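Local coordinates for protein tungsten-containing formylmethanofuran dehydrogenase 2 subunit C (Methanothermobacter wolfeii, PDB 5T5I) that probably serves as a subunit of the tungsten formylmethanofuran dehydrogenase complex, which interconverts carbon dioxide and formylmethanofuran in methanogenesis, at residues E125-S139 against T151-Y165. Numbering follows the deposited sequence.
With CA (calcium ion), chain B.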
ATOM      1  N   GLU C 125     -31.879 -40.543  11.806  1.00 28.55           N
ATOM      2  CA  GLU C 125     -30.465 -40.203  11.948  1.00 27.44           C
ATOM      3  C   GLU C 125     -29.633 -40.727  10.812  1.00 29.12           C
ATOM      4  O   GLU C 125     -29.837 -41.849  10.366  1.00 29.61           O
ATOM      5  CB  GLU C 125     -29.877 -40.821  13.238  1.00 29.85           C
ATOM      6  CG  GLU C 125     -30.484 -40.368  14.553  1.00 42.09           C
ATOM      7  CD  GLU C 125     -30.117 -41.298  15.698  1.00 65.67           C
ATOM      8  OE1 GLU C 125     -28.993 -41.190  16.236  1.00 52.31           O
ATOM      9  OE2 GLU C 125     -30.933 -42.197  16.001  1.00 66.60           O
ATOM     10  N   ILE C 126     -28.639 -39.939  10.398  1.00 25.51           N
ATOM     11  CA  ILE C 126     -27.623 -40.301   9.410  1.00 25.44           C
ATOM     12  C   ILE C 126     -26.289 -40.026  10.083  1.00 29.55           C
ATOM     13  O   ILE C 126     -26.098 -38.938  10.632  1.00 29.12           O
ATOM     14  CB  ILE C 126     -27.738 -39.503   8.086  1.00 28.13           C
ATOM     15  CG1 ILE C 126     -29.075 -39.829   7.380  1.00 28.56           C
ATOM     16  CG2 ILE C 126     -26.535 -39.811   7.145  1.00 29.10           C
ATOM     17  CD1 ILE C 126     -29.408 -38.936   6.203  1.00 30.13           C
ATOM     18  N   GLU C 127     -25.367 -40.987  10.034  1.00 27.69           N
ATOM     19  CA  GLU C 127     -24.030 -40.830  10.606  1.00 27.20           C
ATOM     20  C   GLU C 127     -23.011 -41.245   9.546  1.00 30.24           C
ATOM     21  O   GLU C 127     -23.061 -42.375   9.077  1.00 29.53           O
ATOM     22  CB  GLU C 127     -23.872 -41.666  11.887  1.00 29.27           C
ATOM     23  CG  GLU C 127     -22.578 -41.364  12.614  1.00 36.88           C
ATOM     24  CD  GLU C 127     -22.543 -41.795  14.067  1.00 58.36           C
ATOM     25  OE1 GLU C 127     -23.224 -42.784  14.423  1.00 45.37           O
ATOM     26  OE2 GLU C 127     -21.826 -41.138  14.854  1.00 54.25           O
ATOM     27  N   ILE C 128     -22.141 -40.312   9.114  1.00 26.97           N
ATOM     28  CA  ILE C 128     -21.119 -40.560   8.086  1.00 26.45           C
ATOM     29  C   ILE C 128     -19.772 -40.474   8.789  1.00 29.76           C
ATOM     30  O   ILE C 128     -19.435 -39.412   9.307  1.00 27.95           O
ATOM     31  CB  ILE C 128     -21.266 -39.551   6.915  1.00 28.31           C
ATOM     32  CG1 ILE C 128     -22.631 -39.753   6.195  1.00 28.93           C
ATOM     33  CG2 ILE C 128     -20.115 -39.681   5.903  1.00 27.03           C
ATOM     34  CD1 ILE C 128     -23.160 -38.536   5.479  1.00 30.04           C
ATOM     35  N   LEU C 129     -19.031 -41.589   8.860  1.00 26.91           N
ATOM     36  CA  LEU C 129     -17.743 -41.609   9.570  1.00 27.31           C
ATOM     37  C   LEU C 129     -16.595 -40.976   8.756  1.00 29.91           C
ATOM     38  O   LEU C 129     -15.611 -40.529   9.357  1.00 29.09           O
ATOM     39  CB  LEU C 129     -17.370 -43.016  10.070  1.00 28.49           C
ATOM     40  CG  LEU C 129     -18.440 -43.781  10.868  1.00 34.05           C
ATOM     41  CD1 LEU C 129     -17.895 -45.107  11.375  1.00 35.50           C
ATOM     42  CD2 LEU C 129     -18.950 -42.970  12.055  1.00 36.77           C
ATOM     43  N   GLY C 130     -16.743 -40.913   7.433  1.00 27.29           N
ATOM     44  CA  GLY C 130     -15.787 -40.258   6.545  1.00 27.79           C
ATOM     45  C   GLY C 130     -16.212 -38.836   6.222  1.00 31.01           C
ATOM     46  O   GLY C 130     -16.807 -38.144   7.062  1.00 30.45           O
ATOM     47  N   ASP C 131     -15.920 -38.396   4.993  1.00 27.41           N
ATOM     48  CA  ASP C 131     -16.272 -37.064   4.495  1.00 27.09           C
ATOM     49  C   ASP C 131     -17.625 -37.094   3.752  1.00 28.96           C
ATOM     50  O   ASP C 131     -18.056 -38.156   3.304  1.00 28.88           O
ATOM     51  CB  ASP C 131     -15.201 -36.554   3.500  1.00 28.06           C
ATOM     52  CG  ASP C 131     -13.799 -36.452   4.053  1.00 33.13           C
ATOM     53  OD1 ASP C 131     -13.653 -36.101   5.250  1.00 32.36           O
ATOM     54  OD2 ASP C 131     -12.846 -36.659   3.279  1.00 37.53           O
ATOM     55  N   ALA C 132     -18.260 -35.927   3.574  1.00 25.62           N
ATOM     56  CA  ALA C 132     -19.505 -35.796   2.800  1.00 24.34           C
ATOM     57  C   ALA C 132     -19.275 -34.753   1.697  1.00 28.10           C
ATOM     58  O   ALA C 132     -18.306 -33.998   1.758  1.00 27.54           O
ATOM     59  CB  ALA C 132     -20.678 -35.392   3.692  1.00 24.69           C
ATOM     60  N   GLY C 133     -20.127 -34.753   0.686  1.00 24.53           N
ATOM     61  CA  GLY C 133     -20.026 -33.811  -0.430  1.00 23.98           C
ATOM     62  C   GLY C 133     -20.730 -32.492  -0.174  1.00 27.48           C
ATOM     63  O   GLY C 133     -20.782 -32.001   0.961  1.00 27.40           O
ATOM     64  N   ASP C 134     -21.271 -31.903  -1.244  1.00 23.36           N
ATOM     65  CA  ASP C 134     -22.028 -30.659  -1.159  1.00 22.25           C
ATOM     66  C   ASP C 134     -23.464 -30.998  -0.754  1.00 24.25           C
ATOM     67  O   ASP C 134     -23.878 -32.159  -0.858  1.00 20.97           O
ATOM     68  CB  ASP C 134     -22.049 -29.947  -2.532  1.00 24.71           C
ATOM     69  CG  ASP C 134     -20.669 -29.644  -3.100  1.00 28.39           C
ATOM     70  OD1 ASP C 134     -19.985 -28.752  -2.555  1.00 27.36           O
ATOM     71  OD2 ASP C 134     -20.274 -30.300  -4.098  1.00 27.77           O
ATOM     72  N   TYR C 135     -24.226 -29.981  -0.303  1.00 21.63           N
ATOM     73  CA  TYR C 135     -25.658 -30.099  -0.037  1.00 21.35           C
ATOM     74  C   TYR C 135     -26.060 -31.159   1.012  1.00 24.34           C
ATOM     75  O   TYR C 135     -27.079 -31.839   0.846  1.00 23.51           O
ATOM     76  CB  TYR C 135     -26.425 -30.351  -1.367  1.00 21.71           C
ATOM     77  CG  TYR C 135     -26.283 -29.247  -2.399  1.00 23.29           C
ATOM     78  CD1 TYR C 135     -26.870 -28.003  -2.203  1.00 25.32           C
ATOM     79  CD2 TYR C 135     -25.616 -29.467  -3.596  1.00 22.76           C
ATOM     80  CE1 TYR C 135     -26.739 -26.984  -3.148  1.00 25.32           C
ATOM     81  CE2 TYR C 135     -25.487 -28.461  -4.550  1.00 22.74           C
ATOM     82  CZ  TYR C 135     -26.054 -27.222  -4.324  1.00 26.97           C
ATOM     83  OH  TYR C 135     -25.930 -26.231  -5.271  1.00 28.11           O
ATOM     84  N   VAL C 136     -25.305 -31.262   2.118  1.00 20.24           N
ATOM     85  CA  VAL C 136     -25.693 -32.147   3.207  1.00 19.19           C
ATOM     86  C   VAL C 136     -26.966 -31.516   3.795  1.00 24.67           C
ATOM     87  O   VAL C 136     -26.955 -30.324   4.109  1.00 24.07           O
ATOM     88  CB  VAL C 136     -24.617 -32.265   4.319  1.00 21.58           C
ATOM     89  CG1 VAL C 136     -25.137 -33.097   5.488  1.00 21.52           C
ATOM     90  CG2 VAL C 136     -23.310 -32.857   3.789  1.00 20.94           C
ATOM     91  N   GLY C 137     -28.034 -32.299   3.913  1.00 22.57           N
ATOM     92  CA  GLY C 137     -29.298 -31.831   4.475  1.00 23.01           C
ATOM     93  C   GLY C 137     -29.913 -30.632   3.777  1.00 26.03           C
ATOM     94  O   GLY C 137     -30.479 -29.764   4.436  1.00 26.55           O
ATOM     95  N   SER C 138     -29.821 -30.577   2.448  1.00 22.29           N
ATOM     96  CA  SER C 138     -30.328 -29.461   1.634  1.00 21.58           C
ATOM     97  C   SER C 138     -31.783 -29.661   1.166  1.00 23.93           C
ATOM     98  O   SER C 138     -32.418 -30.672   1.460  1.00 23.81           O
ATOM     99  CB  SER C 138     -29.445 -29.303   0.395  1.00 23.25           C
ATOM    100  OG  SER C 138     -29.750 -30.332  -0.528  1.00 28.94           O
ATOM    101  N   SER C 139     -32.284 -28.686   0.408  1.00 19.06           N
ATOM    102  CA  SER C 139     -33.582 -28.751  -0.254  1.00 20.21           C
ATOM    103  C   SER C 139     -33.350 -29.259  -1.707  1.00 24.66           C
ATOM    104  O   SER C 139     -32.220 -29.583  -2.081  1.00 24.74           O
ATOM    105  CB  SER C 139     -34.230 -27.364  -0.294  1.00 22.28           C
ATOM    106  OG  SER C 139     -33.596 -26.469  -1.198  1.00 26.37           O
ATOM    107  N   THR C 151     -31.353 -35.762  12.432  1.00 25.99           N
ATOM    108  CA  THR C 151     -29.981 -35.376  12.777  1.00 26.13           C
ATOM    109  C   THR C 151     -29.008 -35.990  11.767  1.00 29.21           C
ATOM    110  O   THR C 151     -29.094 -37.181  11.474  1.00 29.41           O
ATOM    111  CB  THR C 151     -29.599 -35.817  14.197  1.00 30.46           C
ATOM    112  OG1 THR C 151     -30.560 -35.301  15.117  1.00 32.14           O
ATOM    113  CG2 THR C 151     -28.212 -35.322  14.610  1.00 27.98           C
ATOM    114  N   ILE C 152     -28.076 -35.187  11.261  1.00 24.26           N
ATOM    115  CA  ILE C 152     -27.018 -35.659  10.366  1.00 23.34           C
ATOM    116  C   ILE C 152     -25.704 -35.334  11.051  1.00 27.57           C
ATOM    117  O   ILE C 152     -25.485 -34.178  11.408  1.00 27.16           O
ATOM    118  CB  ILE C 152     -27.081 -35.014   8.950  1.00 24.86           C
ATOM    119  CG1 ILE C 152     -28.477 -35.196   8.318  1.00 24.59           C
ATOM    120  CG2 ILE C 152     -25.968 -35.619   8.043  1.00 24.10           C
ATOM    121  CD1 ILE C 152     -28.737 -34.330   7.122  1.00 26.33           C
ATOM    122  N   THR C 153     -24.828 -36.327  11.210  1.00 25.17           N
ATOM    123  CA  THR C 153     -23.491 -36.152  11.789  1.00 25.05           C
ATOM    124  C   THR C 153     -22.455 -36.642  10.768  1.00 27.98           C
ATOM    125  O   THR C 153     -22.540 -37.779  10.315  1.00 28.17           O
ATOM    126  CB  THR C 153     -23.333 -36.893  13.123  1.00 30.55           C
ATOM    127  OG1 THR C 153     -24.398 -36.524  13.992  1.00 34.84           O
ATOM    128  CG2 THR C 153     -21.997 -36.571  13.808  1.00 32.17           C
ATOM    129  N   VAL C 154     -21.509 -35.783  10.396  1.00 24.82           N
ATOM    130  CA  VAL C 154     -20.401 -36.106   9.478  1.00 23.83           C
ATOM    131  C   VAL C 154     -19.128 -35.998  10.322  1.00 28.27           C
ATOM    132  O   VAL C 154     -18.838 -34.909  10.819  1.00 27.62           O
ATOM    133  CB  VAL C 154     -20.368 -35.142   8.261  1.00 26.39           C
ATOM    134  CG1 VAL C 154     -19.160 -35.418   7.358  1.00 26.04           C
ATOM    135  CG2 VAL C 154     -21.656 -35.229   7.456  1.00 25.75           C
ATOM    136  N   HIS C 155     -18.378 -37.100  10.490  1.00 26.93           N
ATOM    137  CA  HIS C 155     -17.161 -37.104  11.322  1.00 28.13           C
ATOM    138  C   HIS C 155     -15.958 -36.466  10.626  1.00 33.07           C
ATOM    139  O   HIS C 155     -15.081 -35.949  11.308  1.00 32.66           O
ATOM    140  CB  HIS C 155     -16.830 -38.507  11.833  1.00 29.66           C
ATOM    141  CG  HIS C 155     -17.815 -39.014  12.838  1.00 33.78           C
ATOM    142  ND1 HIS C 155     -17.425 -39.354  14.110  1.00 36.19           N
ATOM    143  CD2 HIS C 155     -19.159 -39.163  12.745  1.00 35.19           C
ATOM    144  CE1 HIS C 155     -18.518 -39.754  14.734  1.00 35.61           C
ATOM    145  NE2 HIS C 155     -19.589 -39.625  13.961  1.00 35.28           N
ATOM    146  N   GLY C 156     -15.947 -36.484   9.292  1.00 30.34           N
ATOM    147  CA  GLY C 156     -14.898 -35.859   8.494  1.00 30.07           C
ATOM    148  C   GLY C 156     -15.304 -34.459   8.069  1.00 30.01           C
ATOM    149  O   GLY C 156     -16.019 -33.761   8.795  1.00 27.47           O
ATOM    150  N   ASN C 157     -14.894 -34.067   6.868  1.00 27.09           N
ATOM    151  CA  ASN C 157     -15.209 -32.763   6.266  1.00 26.03           C
ATOM    152  C   ASN C 157     -16.417 -32.830   5.348  1.00 29.38           C
ATOM    153  O   ASN C 157     -16.808 -33.912   4.908  1.00 29.37           O
ATOM    154  CB  ASN C 157     -14.012 -32.269   5.438  1.00 26.06           C
ATOM    155  CG  ASN C 157     -12.735 -32.185   6.236  1.00 43.00           C
ATOM    156  OD1 ASN C 157     -12.726 -31.731   7.388  1.00 26.43           O
ATOM    157  ND2 ASN C 157     -11.634 -32.647   5.675  1.00 34.54           N
ATOM    158  N   ALA C 158     -17.000 -31.658   5.036  1.00 25.64           N
ATOM    159  CA  ALA C 158     -18.085 -31.517   4.055  1.00 23.90           C
ATOM    160  C   ALA C 158     -17.764 -30.315   3.163  1.00 26.67           C
ATOM    161  O   ALA C 158     -16.826 -29.569   3.459  1.00 25.43           O
ATOM    162  CB  ALA C 158     -19.444 -31.378   4.722  1.00 24.35           C
ATOM    163  N   ASP C 159     -18.470 -30.160   2.055  1.00 23.57           N
ATOM    164  CA  ASP C 159     -18.135 -29.113   1.073  1.00 23.36           C
ATOM    165  C   ASP C 159     -19.050 -27.874   1.133  1.00 26.48           C
ATOM    166  O   ASP C 159     -19.010 -27.172   2.146  1.00 25.29           O
ATOM    167  CB  ASP C 159     -18.066 -29.743  -0.323  1.00 25.22           C
ATOM    168  CG  ASP C 159     -17.025 -30.849  -0.452  1.00 37.45           C
ATOM    169  OD1 ASP C 159     -15.985 -30.774   0.245  1.00 39.35           O
ATOM    170  OD2 ASP C 159     -17.239 -31.776  -1.264  1.00 36.96           O
ATOM    171  N   ASN C 160     -19.798 -27.539   0.055  1.00 24.10           N
ATOM    172  CA  ASN C 160     -20.600 -26.321   0.007  1.00 23.45           C
ATOM    173  C   ASN C 160     -22.054 -26.510   0.333  1.00 24.95           C
ATOM    174  O   ASN C 160     -22.624 -27.572   0.095  1.00 24.35           O
ATOM    175  CB  ASN C 160     -20.543 -25.692  -1.390  1.00 21.64           C
ATOM    176  CG  ASN C 160     -19.218 -25.107  -1.798  1.00 33.89           C
ATOM    177  OD1 ASN C 160     -18.245 -25.100  -1.053  1.00 25.39           O
ATOM    178  ND2 ASN C 160     -19.189 -24.508  -2.967  1.00 28.67           N
ATOM    179  N   GLU C 161     -22.671 -25.414   0.783  1.00 20.74           N
ATOM    180  CA  GLU C 161     -24.109 -25.285   0.960  1.00 20.50           C
ATOM    181  C   GLU C 161     -24.744 -26.353   1.854  1.00 24.76           C
ATOM    182  O   GLU C 161     -25.846 -26.834   1.571  1.00 23.37           O
ATOM    183  CB  GLU C 161     -24.784 -25.232  -0.432  1.00 20.65           C
ATOM    184  CG  GLU C 161     -24.308 -24.065  -1.290  1.00 22.03           C
ATOM    185  CD  GLU C 161     -24.972 -24.033  -2.650  1.00 34.07           C
ATOM    186  OE1 GLU C 161     -26.116 -23.532  -2.749  1.00 25.40           O
ATOM    187  OE2 GLU C 161     -24.392 -24.606  -3.600  1.00 24.66           O
ATOM    188  N   ILE C 162     -24.069 -26.703   2.963  1.00 22.37           N
ATOM    189  CA  ILE C 162     -24.668 -27.654   3.881  1.00 23.58           C
ATOM    190  C   ILE C 162     -25.868 -26.932   4.546  1.00 25.65           C
ATOM    191  O   ILE C 162     -25.817 -25.719   4.787  1.00 25.61           O
ATOM    192  CB  ILE C 162     -23.672 -28.246   4.931  1.00 28.66           C
ATOM    193  CG1 ILE C 162     -23.185 -27.202   5.935  1.00 30.54           C
ATOM    194  CG2 ILE C 162     -22.464 -28.962   4.265  1.00 27.67           C
ATOM    195  CD1 ILE C 162     -22.957 -27.799   7.277  1.00 40.86           C
ATOM    196  N   GLY C 163     -26.955 -27.649   4.731  1.00 21.83           N
ATOM    197  CA  GLY C 163     -28.172 -27.084   5.304  1.00 22.22           C
ATOM    198  C   GLY C 163     -28.828 -25.995   4.474  1.00 24.96           C
ATOM    199  O   GLY C 163     -29.470 -25.092   5.015  1.00 24.52           O
ATOM    200  N   GLU C 164     -28.683 -26.068   3.152  1.00 22.12           N
ATOM    201  CA  GLU C 164     -29.288 -25.109   2.221  1.00 19.75           C
ATOM    202  C   GLU C 164     -30.825 -25.112   2.369  1.00 23.14           C
ATOM    203  O   GLU C 164     -31.440 -26.169   2.290  1.00 22.65           O
ATOM    204  CB  GLU C 164     -28.839 -25.452   0.787  1.00 20.56           C
ATOM    205  CG  GLU C 164     -29.448 -24.605  -0.330  1.00 24.36           C
ATOM    206  CD  GLU C 164     -30.431 -25.309  -1.243  1.00 35.09           C
ATOM    207  OE1 GLU C 164     -30.888 -26.417  -0.891  1.00 29.25           O
ATOM    208  OE2 GLU C 164     -30.844 -24.698  -2.253  1.00 30.00           O
ATOM    209  N   TYR C 165     -31.424 -23.937   2.671  1.00 20.47           N
ATOM    210  CA  TYR C 165     -32.875 -23.775   2.920  1.00 20.77           C
ATOM    211  C   TYR C 165     -33.390 -24.661   4.104  1.00 24.00           C
ATOM    212  O   TYR C 165     -34.555 -25.056   4.127  1.00 24.67           O
ATOM    213  CB  TYR C 165     -33.723 -24.004   1.638  1.00 21.89           C
ATOM    214  CG  TYR C 165     -33.798 -22.817   0.702  1.00 22.93           C
ATOM    215  CD1 TYR C 165     -34.672 -21.766   0.946  1.00 24.29           C
ATOM    216  CD2 TYR C 165     -33.032 -22.769  -0.454  1.00 23.25           C
ATOM    217  CE1 TYR C 165     -34.761 -20.678   0.074  1.00 22.29           C
ATOM    218  CE2 TYR C 165     -33.114 -21.695  -1.336  1.00 23.97           C
ATOM    219  CZ  TYR C 165     -33.971 -20.644  -1.062  1.00 28.76           C
ATOM    220  OH  TYR C 165     -34.029 -19.593  -1.939  1.00 28.36           O
TER
HETATM  221 CA    CA B 508     -33.898 -24.808  -3.274  1.00 25.92          CA
HETATM  222  O   HOH W   1     -26.362 -38.276  13.450  1.00 28.75           O
HETATM  223  O   HOH W   2     -15.565 -33.150   1.796  1.00 35.69           O
HETATM  224  O   HOH W   3     -18.596 -32.321  -3.545  1.00 35.30           O
HETATM  225  O   HOH W   4     -32.501 -28.067   3.990  1.00 19.22           O
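Val-136 CG1 meets Ile-152 CG2 at 3.7 Å in the tightly packed interior, the two branches passing alongside one another and pointing opposite ways, while Val-136 CB rests on Ile-162 CG2. Ala-132 CB lies against Val-154 CG2 (3.9 Å), with Ile-128 CD1 on the same methyl. Strands 125-128 and 151-154 run parallel in direct register, and past them the backbones keep pairing through the turns, with Gly-163 N donating a hydrogen bond to Val-136 O. The other side is more polar and faces solvent, Glu-125 and Leu-129 being exposed: with CG anti to the backbone N (chi1 -171°), Glu-127 carries its extended chain across to the next coil, and His-155 NE2 donates to the anti side of Glu-127 OE2 (2.8 Å), the carboxylate and ring planes turned 43° apart. Just beyond the strand ends, Leu-129 CD2 covers one face of that imidazole in a CH-pi contact; a water joins Thr-153 OG1 to Ile-126 O. At the far end Glu-164 OE1 accepts from both Ser-139 N (3.0 Å) and Ser-139 OG (2.7 Å), and the same OG binds calcium; OE2 pairs with a basic side chain of another protein chain. With an alanine at Glu-164, Ser-139 N and OG would probably lose their shared acceptor and that basic group its countercharge. Such in-register stacking of successive coils, with aliphatic residues inside, is characteristic of a parallel beta-helix.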